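Local atomic coordinates of transcription factor SKN7 (PDB entry 5D5W), a protein that binds heat-shock-element DNA through an HSF-type domain and probably controls gene expression in response to osmotic and oxidative stress. Residues B[32-38]-B[52-56]; B[2-8]-B[58-64]; B[23-29]-B[86-92]. All blocks are in the same frame, centred on the assembly; numbering follows the deposited sequence.

A winged helix-turn-helix domain illustrates how a few long-range contacts can tie together the parts of a small fold. The chain starts with helix 3-12, which meets the end of helix 52-61 in contact 2. Contact 3 joins the 23-29 loop, between strands 21-23 and 30-33, to residues 86-92 at the end of the last strand. Contact 1, joining strand 30-33 and the start of helix 35-46 with helix 52-61, is nested inside the loops closed by both others, whereas contacts 2 and 3 cross. Contacts 1 and 2 touch at Phe55 and Leu8; contacts 2 and 3 meet where Leu8 packs on Phe90. Sheet, N-terminal helix, helix 35-46 and recognition helix 52-61 are thus tied together.

Contact 1. Residues B[32-38]-B[52-56]; sequences VLENEKF and FASFV. With nucleotides of chain A.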
loop_
_atom_site.group_PDB
_atom_site.type_symbol
_atom_site.label_atom_id
_atom_site.label_comp_id
_atom_site.label_asym_id
_atom_site.label_seq_id
_atom_site.Cartn_x
_atom_site.Cartn_y
_atom_site.Cartn_z
ATOM N N VAL B 32 9.002 -8.858 3.841
ATOM C CA VAL B 32 7.561 -9.073 3.664
ATOM C C VAL B 32 7.279 -9.152 2.167
ATOM O O VAL B 32 7.738 -8.312 1.398
ATOM C CB VAL B 32 6.715 -7.946 4.296
ATOM C CG1 VAL B 32 5.240 -8.143 3.980
ATOM C CG2 VAL B 32 6.922 -7.895 5.801
ATOM N N LEU B 33 6.512 -10.160 1.764
ATOM C CA LEU B 33 6.394 -10.541 0.356
ATOM C C LEU B 33 5.077 -11.272 0.158
ATOM O O LEU B 33 4.720 -12.102 0.981
ATOM C CB LEU B 33 7.574 -11.447 -0.023
ATOM C CG LEU B 33 7.522 -12.247 -1.328
ATOM C CD1 LEU B 33 7.293 -11.321 -2.517
ATOM C CD2 LEU B 33 8.800 -13.063 -1.504
ATOM N N GLU B 34 4.361 -10.965 -0.923
ATOM C CA GLU B 34 3.012 -11.505 -1.168
ATOM C C GLU B 34 2.038 -10.683 -0.330
ATOM O O GLU B 34 1.402 -11.181 0.609
ATOM C CB GLU B 34 2.913 -13.017 -0.862
ATOM C CG GLU B 34 1.702 -13.726 -1.465
ATOM C CD GLU B 34 1.697 -15.227 -1.184
ATOM O OE1 GLU B 34 0.714 -15.723 -0.587
ATOM O OE2 GLU B 34 2.678 -15.912 -1.553
ATOM N N ASN B 35 1.942 -9.407 -0.693
ATOM C CA ASN B 35 1.126 -8.440 0.023
ATOM C C ASN B 35 -0.339 -8.857 0.164
ATOM O O ASN B 35 -1.005 -8.481 1.121
ATOM C CB ASN B 35 1.244 -7.068 -0.643
ATOM C CG ASN B 35 2.561 -6.375 -0.326
ATOM O OD1 ASN B 35 2.670 -5.158 -0.452
ATOM N ND2 ASN B 35 3.564 -7.145 0.093
ATOM N N GLU B 36 -0.830 -9.649 -0.776
ATOM C CA GLU B 36 -2.170 -10.213 -0.677
ATOM C C GLU B 36 -2.369 -10.876 0.678
ATOM O O GLU B 36 -3.183 -10.426 1.473
ATOM C CB GLU B 36 -2.399 -11.255 -1.780
ATOM C CG GLU B 36 -2.639 -10.672 -3.161
ATOM C CD GLU B 36 -1.388 -10.129 -3.836
ATOM O OE1 GLU B 36 -1.367 -8.912 -4.145
ATOM O OE2 GLU B 36 -0.434 -10.912 -4.053
ATOM N N LYS B 37 -1.603 -11.935 0.943
ATOM C CA LYS B 37 -1.830 -12.771 2.124
ATOM C C LYS B 37 -1.347 -12.122 3.421
ATOM O O LYS B 37 -1.980 -12.301 4.460
ATOM C CB LYS B 37 -1.181 -14.144 1.958
ATOM C CG LYS B 37 -1.811 -15.209 2.849
ATOM C CD LYS B 37 -0.954 -16.467 2.965
ATOM C CE LYS B 37 -1.418 -17.360 4.114
ATOM N NZ LYS B 37 -0.319 -18.177 4.712
ATOM N N PHE B 38 -0.239 -11.377 3.364
ATOM C CA PHE B 38 0.290 -10.674 4.549
ATOM C C PHE B 38 -0.645 -9.577 5.046
ATOM O O PHE B 38 -0.993 -9.513 6.229
ATOM C CB PHE B 38 1.661 -10.047 4.255
ATOM C CG PHE B 38 2.141 -9.144 5.350
ATOM C CD1 PHE B 38 2.513 -9.670 6.569
ATOM C CD2 PHE B 38 2.178 -7.768 5.180
ATOM C CE1 PHE B 38 2.943 -8.846 7.593
ATOM C CE2 PHE B 38 2.602 -6.940 6.205
ATOM C CZ PHE B 38 2.988 -7.480 7.412
ATOM N N PHE B 52 -1.360 -1.881 4.616
ATOM C CA PHE B 52 0.083 -2.075 4.581
ATOM C C PHE B 52 0.807 -0.779 4.894
ATOM O O PHE B 52 1.828 -0.789 5.562
ATOM C CB PHE B 52 0.508 -2.590 3.214
ATOM C CG PHE B 52 1.912 -3.098 3.176
ATOM C CD1 PHE B 52 2.230 -4.325 3.731
ATOM C CD2 PHE B 52 2.918 -2.350 2.576
ATOM C CE1 PHE B 52 3.538 -4.793 3.696
ATOM C CE2 PHE B 52 4.219 -2.810 2.545
ATOM C CZ PHE B 52 4.531 -4.037 3.098
ATOM N N ALA B 53 0.255 0.332 4.415
ATOM C CA ALA B 53 0.852 1.645 4.599
ATOM C C ALA B 53 1.009 2.014 6.068
ATOM O O ALA B 53 1.982 2.665 6.441
ATOM C CB ALA B 53 0.023 2.691 3.880
ATOM N N SER B 54 0.058 1.581 6.896
ATOM C CA SER B 54 0.128 1.788 8.344
ATOM C C SER B 54 1.198 0.915 8.998
ATOM O O SER B 54 1.809 1.310 10.001
ATOM C CB SER B 54 -1.232 1.525 8.973
ATOM O OG SER B 54 -2.199 2.387 8.406
ATOM N N PHE B 55 1.430 -0.268 8.432
ATOM C CA PHE B 55 2.532 -1.120 8.873
ATOM C C PHE B 55 3.850 -0.459 8.539
ATOM O O PHE B 55 4.763 -0.430 9.348
ATOM C CB PHE B 55 2.457 -2.481 8.177
ATOM C CG PHE B 55 3.570 -3.424 8.546
ATOM C CD1 PHE B 55 3.658 -3.939 9.820
ATOM C CD2 PHE B 55 4.515 -3.793 7.611
ATOM C CE1 PHE B 55 4.677 -4.808 10.167
ATOM C CE2 PHE B 55 5.532 -4.669 7.941
ATOM C CZ PHE B 55 5.612 -5.175 9.228
ATOM N N VAL B 56 3.949 0.066 7.325
ATOM C CA VAL B 56 5.142 0.770 6.901
ATOM C C VAL B 56 5.409 1.985 7.794
ATOM O O VAL B 56 6.542 2.204 8.214
ATOM C CB VAL B 56 5.033 1.198 5.427
ATOM C CG1 VAL B 56 6.125 2.203 5.065
ATOM C CG2 VAL B 56 5.116 -0.024 4.524
ATOM P P DT A 4 -5.794 2.020 9.758
ATOM O OP1 DT A 4 -7.079 1.346 9.454
ATOM O OP2 DT A 4 -4.513 1.475 9.232
ATOM O "O5'" DT A 4 -5.922 3.538 9.288
ATOM C "C5'" DT A 4 -6.943 4.394 9.833
ATOM C "C4'" DT A 4 -6.789 5.795 9.289
ATOM O "O4'" DT A 4 -5.664 6.463 9.911
ATOM C "C3'" DT A 4 -6.542 5.858 7.783
ATOM O "O3'" DT A 4 -7.480 6.768 7.209
ATOM C "C2'" DT A 4 -5.111 6.355 7.658
ATOM C "C1'" DT A 4 -4.951 7.177 8.922
ATOM N N1 DT A 4 -3.568 7.370 9.408
ATOM C C2 DT A 4 -3.209 8.617 9.869
ATOM O O2 DT A 4 -3.971 9.571 9.879
ATOM N N3 DT A 4 -1.913 8.712 10.306
ATOM C C4 DT A 4 -0.969 7.704 10.345
ATOM O O4 DT A 4 0.153 7.934 10.787
ATOM C C5 DT A 4 -1.415 6.424 9.854
ATOM C C7 DT A 4 -0.451 5.283 9.836
ATOM C C6 DT A 4 -2.675 6.321 9.420
#
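Where a chain passes from a strand into a helix, side chains of both elements can serve one apolar core. Val32, on strand 30-33, does so first: its CB points toward helix 52-61, CG1 lies 3.8 Å from Phe52 CE1, and CG2 lies 4.1 Å from Phe55 CE2. Leu33 turns away, and Glu34, the N-cap residue, opens helix 35-46, its carbonyl O accepting a hydrogen bond from Phe38 N at 3.2 Å. Asn35, in the first turn, sets OD1 over a face of the Phe52 ring, 4.1 Å from CE2. One turn further along the helix, Phe38 reaches both phenylalanines. It meets Phe52 rim to rim, with CE2 of Phe38 3.4 Å from CE1 of Phe52, and directs its edge at the face of Phe55 in a T-shaped pair with centroids 5.1 Å apart and planes at 67°. Phe52 is itself edge-to-face with Trp83 of the neighbouring strand, so the aromatic cluster continues onto the sheet. Ser54 belongs to another side of the same helical turn: its OG donates a 2.6 Å hydrogen bond to OP2 of DT4 of chain A. One side of the helix is buried in phenylalanine packing while another meets the DNA backbone, as befits the recognition helix of the winged helix-turn-helix in HSF-type DNA-binding domains, here packed against the helix that precedes it.

Contact 2. Residues B[2-8]-B[58-64]; sequences SDFVRKL and QLNKYDF. With nucleotides of chain A; nucleotides of chain C.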
loop_
_atom_site.group_PDB
_atom_site.type_symbol
_atom_site.label_atom_id
_atom_site.label_comp_id
_atom_site.label_asym_id
_atom_site.label_seq_id
_atom_site.Cartn_x
_atom_site.Cartn_y
_atom_site.Cartn_z
ATOM N N SER B 2 8.801 -2.529 24.022
ATOM C CA SER B 2 8.037 -1.876 22.914
ATOM C C SER B 2 7.041 -2.852 22.296
ATOM O O SER B 2 7.429 -3.910 21.808
ATOM C CB SER B 2 8.989 -1.355 21.833
ATOM O OG SER B 2 9.983 -0.504 22.387
ATOM N N ASP B 3 5.762 -2.485 22.312
ATOM C CA ASP B 3 4.680 -3.385 21.892
ATOM C C ASP B 3 4.811 -3.809 20.428
ATOM O O ASP B 3 4.676 -4.992 20.094
ATOM C CB ASP B 3 3.324 -2.708 22.127
ATOM C CG ASP B 3 2.162 -3.683 22.082
ATOM O OD1 ASP B 3 1.926 -4.275 21.007
ATOM O OD2 ASP B 3 1.477 -3.845 23.120
ATOM N N PHE B 4 5.076 -2.826 19.569
ATOM C CA PHE B 4 5.214 -3.039 18.125
ATOM C C PHE B 4 6.348 -3.994 17.812
ATOM O O PHE B 4 6.192 -4.913 17.012
ATOM C CB PHE B 4 5.461 -1.699 17.412
ATOM C CG PHE B 4 5.701 -1.818 15.927
ATOM C CD1 PHE B 4 4.644 -2.013 15.051
ATOM C CD2 PHE B 4 6.978 -1.699 15.407
ATOM C CE1 PHE B 4 4.858 -2.116 13.687
ATOM C CE2 PHE B 4 7.201 -1.803 14.047
ATOM C CZ PHE B 4 6.136 -2.009 13.186
ATOM N N VAL B 5 7.491 -3.769 18.446
ATOM C CA VAL B 5 8.691 -4.524 18.121
ATOM C C VAL B 5 8.498 -5.982 18.541
ATOM O O VAL B 5 8.904 -6.900 17.826
ATOM C CB VAL B 5 9.949 -3.912 18.785
ATOM C CG1 VAL B 5 11.193 -4.689 18.377
ATOM C CG2 VAL B 5 10.094 -2.440 18.409
ATOM N N ARG B 6 7.868 -6.172 19.701
ATOM C CA ARG B 6 7.537 -7.500 20.213
ATOM C C ARG B 6 6.666 -8.248 19.219
ATOM O O ARG B 6 6.968 -9.382 18.855
ATOM C CB ARG B 6 6.818 -7.392 21.570
ATOM C CG ARG B 6 5.990 -8.615 21.968
ATOM C CD ARG B 6 5.663 -8.626 23.456
ATOM N NE ARG B 6 5.212 -7.322 23.959
ATOM C CZ ARG B 6 3.962 -6.856 23.895
ATOM N NH1 ARG B 6 2.987 -7.573 23.337
ATOM N NH2 ARG B 6 3.681 -5.651 24.395
ATOM N N LYS B 7 5.586 -7.603 18.791
ATOM C CA LYS B 7 4.663 -8.195 17.829
ATOM C C LYS B 7 5.321 -8.453 16.476
ATOM O O LYS B 7 5.005 -9.431 15.799
ATOM C CB LYS B 7 3.437 -7.303 17.646
ATOM C CG LYS B 7 2.512 -7.303 18.854
ATOM C CD LYS B 7 1.043 -7.248 18.446
ATOM C CE LYS B 7 0.396 -5.898 18.722
ATOM N NZ LYS B 7 -0.259 -5.897 20.061
ATOM N N LEU B 8 6.232 -7.573 16.088
ATOM C CA LEU B 8 6.983 -7.743 14.858
ATOM C C LEU B 8 7.845 -8.993 14.977
ATOM O O LEU B 8 7.768 -9.885 14.146
ATOM C CB LEU B 8 7.854 -6.514 14.615
ATOM C CG LEU B 8 8.626 -6.429 13.308
ATOM C CD1 LEU B 8 7.669 -6.406 12.132
ATOM C CD2 LEU B 8 9.494 -5.183 13.315
ATOM N N GLN B 58 4.605 2.595 10.917
ATOM C CA GLN B 58 5.135 2.166 12.211
ATOM C C GLN B 58 6.607 1.785 12.129
ATOM O O GLN B 58 7.372 2.018 13.055
ATOM C CB GLN B 58 4.344 0.962 12.746
ATOM C CG GLN B 58 3.034 1.306 13.446
ATOM C CD GLN B 58 3.252 1.906 14.826
ATOM O OE1 GLN B 58 3.653 3.068 14.959
ATOM N NE2 GLN B 58 2.992 1.119 15.860
ATOM N N LEU B 59 6.998 1.164 11.029
ATOM C CA LEU B 59 8.377 0.770 10.860
ATOM C C LEU B 59 9.255 2.018 10.782
ATOM O O LEU B 59 10.273 2.078 11.446
ATOM C CB LEU B 59 8.539 -0.137 9.627
ATOM C CG LEU B 59 7.930 -1.555 9.719
ATOM C CD1 LEU B 59 7.758 -2.170 8.342
ATOM C CD2 LEU B 59 8.756 -2.491 10.590
ATOM N N ASN B 60 8.867 3.015 9.990
ATOM C CA ASN B 60 9.611 4.293 9.947
ATOM C C ASN B 60 9.540 5.090 11.258
ATOM O O ASN B 60 10.442 5.857 11.574
ATOM C CB ASN B 60 9.109 5.192 8.809
ATOM C CG ASN B 60 9.544 4.718 7.443
ATOM O OD1 ASN B 60 8.823 4.889 6.466
ATOM N ND2 ASN B 60 10.734 4.132 7.361
ATOM N N LYS B 61 8.466 4.908 12.011
ATOM C CA LYS B 61 8.271 5.599 13.285
ATOM C C LYS B 61 9.255 5.103 14.329
ATOM O O LYS B 61 9.741 5.883 15.127
ATOM C CB LYS B 61 6.836 5.396 13.790
ATOM C CG LYS B 61 6.253 6.586 14.537
ATOM C CD LYS B 61 4.779 6.362 14.865
ATOM C CE LYS B 61 4.084 7.637 15.344
ATOM N NZ LYS B 61 2.849 7.367 16.151
ATOM N N TYR B 62 9.528 3.801 14.328
ATOM C CA TYR B 62 10.486 3.184 15.248
ATOM C C TYR B 62 11.886 2.984 14.636
ATOM O O TYR B 62 12.681 2.169 15.117
ATOM C CB TYR B 62 9.953 1.831 15.717
ATOM C CG TYR B 62 8.876 1.902 16.766
ATOM C CD1 TYR B 62 9.145 1.578 18.086
ATOM C CD2 TYR B 62 7.591 2.278 16.437
ATOM C CE1 TYR B 62 8.155 1.629 19.047
ATOM C CE2 TYR B 62 6.597 2.327 17.391
ATOM C CZ TYR B 62 6.888 2.000 18.688
ATOM O OH TYR B 62 5.894 2.055 19.629
ATOM N N ASP B 63 12.169 3.706 13.561
ATOM C CA ASP B 63 13.521 3.818 13.024
ATOM C C ASP B 63 13.991 2.609 12.189
ATOM O O ASP B 63 15.198 2.360 12.072
ATOM C CB ASP B 63 14.508 4.150 14.162
ATOM C CG ASP B 63 15.730 4.930 13.689
ATOM O OD1 ASP B 63 15.585 5.813 12.815
ATOM O OD2 ASP B 63 16.839 4.664 14.212
ATOM N N PHE B 64 13.050 1.881 11.583
ATOM C CA PHE B 64 13.394 0.962 10.496
ATOM C C PHE B 64 13.511 1.730 9.192
ATOM O O PHE B 64 12.867 2.763 8.990
ATOM C CB PHE B 64 12.340 -0.124 10.292
ATOM C CG PHE B 64 12.302 -1.148 11.375
ATOM C CD1 PHE B 64 11.659 -0.885 12.556
ATOM C CD2 PHE B 64 12.888 -2.384 11.192
ATOM C CE1 PHE B 64 11.609 -1.830 13.557
ATOM C CE2 PHE B 64 12.848 -3.340 12.186
ATOM C CZ PHE B 64 12.209 -3.063 13.370
ATOM P P DG A 2 2.638 1.918 19.591
ATOM O OP1 DG A 2 2.915 0.482 19.865
ATOM O OP2 DG A 2 3.642 2.765 18.893
ATOM O "O5'" DG A 2 1.280 1.987 18.764
ATOM C "C5'" DG A 2 0.125 1.256 19.207
ATOM C "C4'" DG A 2 -1.010 1.379 18.217
ATOM O "O4'" DG A 2 -1.559 2.719 18.234
ATOM C "C3'" DG A 2 -0.652 1.100 16.759
ATOM O "O3'" DG A 2 -1.782 0.422 16.200
ATOM C "C2'" DG A 2 -0.431 2.489 16.188
ATOM C "C1'" DG A 2 -1.471 3.306 16.939
ATOM N N9 DG A 2 -1.188 4.727 17.120
ATOM C C8 DG A 2 -0.018 5.287 17.573
ATOM N N7 DG A 2 -0.082 6.586 17.684
ATOM C C5 DG A 2 -1.381 6.901 17.307
ATOM C C6 DG A 2 -2.037 8.157 17.227
ATOM O O6 DG A 2 -1.587 9.281 17.493
ATOM N N1 DG A 2 -3.347 8.023 16.782
ATOM C C2 DG A 2 -3.954 6.833 16.457
ATOM N N2 DG A 2 -5.231 6.909 16.051
ATOM N N3 DG A 2 -3.358 5.654 16.542
ATOM C C4 DG A 2 -2.081 5.762 16.968
ATOM P P DT C 6 13.026 4.712 4.457
ATOM O OP1 DT C 6 14.386 4.584 5.039
ATOM O OP2 DT C 6 12.042 3.615 4.629
ATOM O "O5'" DT C 6 12.390 6.060 5.009
ATOM C "C5'" DT C 6 13.104 7.289 4.851
ATOM C "C4'" DT C 6 12.285 8.425 5.408
ATOM O "O4'" DT C 6 11.132 8.608 4.566
ATOM C "C3'" DT C 6 11.748 8.208 6.827
ATOM O "O3'" DT C 6 12.318 9.191 7.699
ATOM C "C2'" DT C 6 10.239 8.346 6.682
ATOM C "C1'" DT C 6 10.087 9.086 5.373
ATOM N N1 DT C 6 8.830 8.840 4.661
ATOM C C2 DT C 6 8.023 9.913 4.363
ATOM O O2 DT C 6 8.296 11.059 4.673
ATOM N N3 DT C 6 6.873 9.592 3.691
ATOM C C4 DT C 6 6.461 8.335 3.295
ATOM O O4 DT C 6 5.401 8.203 2.695
ATOM C C5 DT C 6 7.359 7.257 3.632
ATOM C C7 DT C 6 6.998 5.860 3.236
ATOM C C6 DT C 6 8.486 7.559 4.285
ATOM P P DT A 3 -1.738 -0.176 14.736
ATOM O OP1 DT A 3 -2.438 -1.488 14.775
ATOM O OP2 DT A 3 -0.342 -0.092 14.225
ATOM O "O5'" DT A 3 -2.635 0.850 13.918
ATOM C "C5'" DT A 3 -4.019 1.005 14.261
ATOM C "C4'" DT A 3 -4.619 2.149 13.481
ATOM O "O4'" DT A 3 -4.021 3.390 13.910
ATOM C "C3'" DT A 3 -4.405 2.072 11.969
ATOM O "O3'" DT A 3 -5.680 2.139 11.332
ATOM C "C2'" DT A 3 -3.540 3.280 11.654
ATOM C "C1'" DT A 3 -3.860 4.228 12.791
ATOM N N1 DT A 3 -2.801 5.207 13.115
ATOM C C2 DT A 3 -3.121 6.544 13.200
ATOM O O2 DT A 3 -4.245 6.976 12.998
ATOM N N3 DT A 3 -2.070 7.363 13.526
ATOM C C4 DT A 3 -0.761 6.986 13.758
ATOM O O4 DT A 3 0.082 7.837 14.028
ATOM C C5 DT A 3 -0.501 5.569 13.660
ATOM C C7 DT A 3 0.886 5.065 13.911
ATOM C C6 DT A 3 -1.520 4.762 13.350
#
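In the winged helix-turn-helix fold of HSF-type domains, the recognition helix packs on the rest of the domain while lying against DNA, and here the N-terminal helix packs on its C-terminal end. Phe4 is central to the interface. With chi1 at t, its ring enters between several partners: CE1 is 3.3 Å from Gln58 CB, which lies over one face, and CZ is 3.7 Å from Leu59 CD2 at the edge. The Phe4 and Tyr62 rings run nearly parallel, at 26°, but are slid so far apart that they barely overlap. Val5 CG2 touches Tyr62 CD1 at 4.1 Å. One turn after Phe4, Leu8 CD2 is 3.9 Å from Leu59 CD2 and 3.4 Å from Phe64 CZ, and Phe30 of the sheet closes over these three side chains.

A Schellman motif ends the helix and brings Phe64 back onto this core: Asp63 adopts positive phi as the C-prime residue, and Phe64 N donates to Leu59 O at 2.8 Å. Asn60 ND2 donates to Phe64 O at 3.0 Å and to OP2 of DT6 of chain C at 3.1 Å, linking the helix end to one DNA strand. Lys61 extends toward the bases, its NZ 3.4 Å from N7 of DG2 of chain A. Tyr62 serves packing and DNA contact alike, its ring in the interface while its OH donates a very short 2.5 Å hydrogen bond to OP2 of DG2 of chain A.

Contact 3. Residues B[23-29]-B[86-92]; sequences WSDDGDS and KHPEFRA
A single direct backbone hydrogen bond and one bridging water can join two loops, each leaving the end of a strand (Trp23, Lys86). Ala92 N donates to Gly27 O at 2.9 Å, and water 1 accepts from His87 N at 2.9 Å while lying 2.8 Å from both Asp28 O and Phe90 O. The closest CA pairs are Gly27-Ala92 (5.1 Å), Asp28-Arg91 (4.6 Å) and Ser29-Lys86 (4.7 Å), so the segments run antiparallel overall, with the type I turn from His87 to Phe90 bulging out between the last two pairs. Gly27 has phi/psi of 109/6, where a side chain would jam against the preceding carbonyl; Asp28 has -105/-7 with chi1 p (49°), Arg91 -138/162. Ser24 N donates to Ser29 O at 2.7 Å, Arg91 NE to Pro88 O at 3.0 Å. Lys86 CG lies 3.5 Å from Asp28 O. Trp23, chi1 m and chi2 103°, lays its indole against Phe90-Ala92: Ala92 CB makes a CH-pi contact 3.8 Å from the five-membered ring centroid, and Trp23 CH2 is 3.4 Å from Phe90 CE2, the six-membered ring and the Phe90 ring being oblique, planes at 32°. Phe90, chi1 t, continues inward to Val5, Leu8 and Leu12 of helix 3-12. Such packing fastens the loop between the first two strands of the HSF-type winged-helix sheet to the chain leaving its last strand.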
loop_
_atom_site.group_PDB
_atom_site.type_symbol
_atom_site.label_atom_id
_atom_site.label_comp_id
_atom_site.label_asym_id
_atom_site.label_seq_id
_atom_site.Cartn_x
_atom_site.Cartn_y
_atom_site.Cartn_z
ATOM N N TRP B 23 12.712 -13.639 8.185
ATOM C CA TRP B 23 14.030 -13.021 8.334
ATOM C C TRP B 23 14.826 -13.180 7.048
ATOM O O TRP B 23 14.717 -14.191 6.349
ATOM C CB TRP B 23 14.836 -13.671 9.468
ATOM C CG TRP B 23 14.309 -13.448 10.855
ATOM C CD1 TRP B 23 13.617 -14.340 11.620
ATOM C CD2 TRP B 23 14.451 -12.264 11.650
ATOM N NE1 TRP B 23 13.302 -13.780 12.840
ATOM C CE2 TRP B 23 13.805 -12.508 12.884
ATOM C CE3 TRP B 23 15.054 -11.020 11.439
ATOM C CZ2 TRP B 23 13.746 -11.557 13.897
ATOM C CZ3 TRP B 23 15.001 -10.072 12.455
ATOM C CH2 TRP B 23 14.354 -10.350 13.667
ATOM N N SER B 24 15.643 -12.181 6.750
ATOM C CA SER B 24 16.605 -12.282 5.668
ATOM C C SER B 24 17.638 -13.321 6.064
ATOM O O SER B 24 17.991 -13.432 7.234
ATOM C CB SER B 24 17.298 -10.941 5.427
ATOM O OG SER B 24 18.337 -10.728 6.365
ATOM N N ASP B 25 18.122 -14.068 5.078
ATOM C CA ASP B 25 19.094 -15.156 5.287
ATOM C C ASP B 25 20.138 -14.858 6.378
ATOM O O ASP B 25 20.379 -15.692 7.264
ATOM C CB ASP B 25 19.800 -15.467 3.963
ATOM C CG ASP B 25 18.820 -15.712 2.826
ATOM O OD1 ASP B 25 18.009 -16.662 2.930
ATOM O OD2 ASP B 25 18.858 -14.936 1.844
ATOM N N ASP B 26 20.740 -13.670 6.298
ATOM C CA ASP B 26 21.652 -13.172 7.325
ATOM C C ASP B 26 21.017 -13.261 8.701
ATOM O O ASP B 26 21.568 -13.882 9.610
ATOM C CB ASP B 26 22.021 -11.708 7.055
ATOM C CG ASP B 26 23.067 -11.545 5.960
ATOM O OD1 ASP B 26 23.496 -12.559 5.365
ATOM O OD2 ASP B 26 23.470 -10.386 5.700
ATOM N N GLY B 27 19.846 -12.649 8.834
ATOM C CA GLY B 27 19.145 -12.553 10.117
ATOM C C GLY B 27 19.154 -11.144 10.684
ATOM O O GLY B 27 18.690 -10.921 11.799
ATOM N N ASP B 28 19.660 -10.199 9.896
ATOM C CA ASP B 28 19.849 -8.814 10.324
ATOM C C ASP B 28 18.804 -7.853 9.738
ATOM O O ASP B 28 18.776 -6.673 10.097
ATOM C CB ASP B 28 21.272 -8.346 9.971
ATOM C CG ASP B 28 21.666 -8.643 8.518
ATOM O OD1 ASP B 28 20.769 -8.841 7.662
ATOM O OD2 ASP B 28 22.888 -8.678 8.235
ATOM N N SER B 29 17.978 -8.371 8.826
ATOM C CA SER B 29 16.791 -7.681 8.293
ATOM C C SER B 29 15.670 -8.709 8.062
ATOM O O SER B 29 15.916 -9.918 8.123
ATOM C CB SER B 29 17.115 -6.966 6.978
ATOM O OG SER B 29 17.402 -7.888 5.937
ATOM N N LYS B 86 15.040 -2.809 7.779
ATOM C CA LYS B 86 16.211 -3.024 8.619
ATOM C C LYS B 86 16.319 -2.015 9.762
ATOM O O LYS B 86 16.206 -0.804 9.570
ATOM C CB LYS B 86 17.470 -2.959 7.763
ATOM C CG LYS B 86 18.681 -3.654 8.364
ATOM C CD LYS B 86 19.862 -3.589 7.400
ATOM C CE LYS B 86 20.717 -4.850 7.419
ATOM N NZ LYS B 86 21.338 -5.121 6.089
ATOM N N HIS B 87 16.505 -2.550 10.956
ATOM C CA HIS B 87 16.939 -1.791 12.109
ATOM C C HIS B 87 18.230 -2.470 12.576
ATOM O O HIS B 87 18.298 -3.703 12.608
ATOM C CB HIS B 87 15.876 -1.838 13.193
ATOM C CG HIS B 87 15.990 -0.751 14.214
ATOM N ND1 HIS B 87 17.073 -0.626 15.053
ATOM C CD2 HIS B 87 15.137 0.243 14.551
ATOM C CE1 HIS B 87 16.893 0.405 15.855
ATOM N NE2 HIS B 87 15.722 0.947 15.573
ATOM N N PRO B 88 19.269 -1.678 12.907
ATOM C CA PRO B 88 20.546 -2.251 13.354
ATOM C C PRO B 88 20.447 -3.175 14.574
ATOM O O PRO B 88 21.239 -4.106 14.703
ATOM C CB PRO B 88 21.379 -1.014 13.707
ATOM C CG PRO B 88 20.807 0.083 12.880
ATOM C CD PRO B 88 19.342 -0.208 12.778
ATOM N N GLU B 89 19.476 -2.911 15.442
ATOM C CA GLU B 89 19.303 -3.618 16.706
ATOM C C GLU B 89 18.177 -4.669 16.695
ATOM O O GLU B 89 17.957 -5.348 17.702
ATOM C CB GLU B 89 19.024 -2.589 17.803
ATOM C CG GLU B 89 20.057 -1.467 17.882
ATOM C CD GLU B 89 21.345 -1.890 18.572
ATOM O OE1 GLU B 89 21.335 -1.994 19.819
ATOM O OE2 GLU B 89 22.367 -2.112 17.879
ATOM N N PHE B 90 17.460 -4.782 15.575
ATOM C CA PHE B 90 16.416 -5.807 15.379
ATOM C C PHE B 90 17.031 -6.926 14.551
ATOM O O PHE B 90 17.184 -6.789 13.336
ATOM C CB PHE B 90 15.207 -5.199 14.649
ATOM C CG PHE B 90 14.011 -6.119 14.519
ATOM C CD1 PHE B 90 13.186 -6.375 15.608
ATOM C CD2 PHE B 90 13.675 -6.678 13.295
ATOM C CE1 PHE B 90 12.073 -7.196 15.487
ATOM C CE2 PHE B 90 12.562 -7.494 13.172
ATOM C CZ PHE B 90 11.761 -7.753 14.267
ATOM N N ARG B 91 17.418 -8.012 15.216
ATOM C CA ARG B 91 18.006 -9.170 14.541
ATOM C C ARG B 91 17.457 -10.451 15.119
ATOM O O ARG B 91 16.931 -10.464 16.228
ATOM C CB ARG B 91 19.517 -9.191 14.696
ATOM C CG ARG B 91 20.195 -7.852 14.525
ATOM C CD ARG B 91 21.657 -8.065 14.211
ATOM N NE ARG B 91 22.445 -6.863 14.448
ATOM C CZ ARG B 91 23.671 -6.657 13.968
ATOM N NH1 ARG B 91 24.268 -7.574 13.203
ATOM N NH2 ARG B 91 24.304 -5.521 14.249
ATOM N N ALA B 92 17.615 -11.534 14.367
ATOM C CA ALA B 92 17.036 -12.831 14.728
ATOM C C ALA B 92 17.541 -13.384 16.071
ATOM O O ALA B 92 16.763 -13.950 16.845
ATOM C CB ALA B 92 17.288 -13.835 13.610
HETATM O O HOH W 1 16.493 -5.421 11.034
#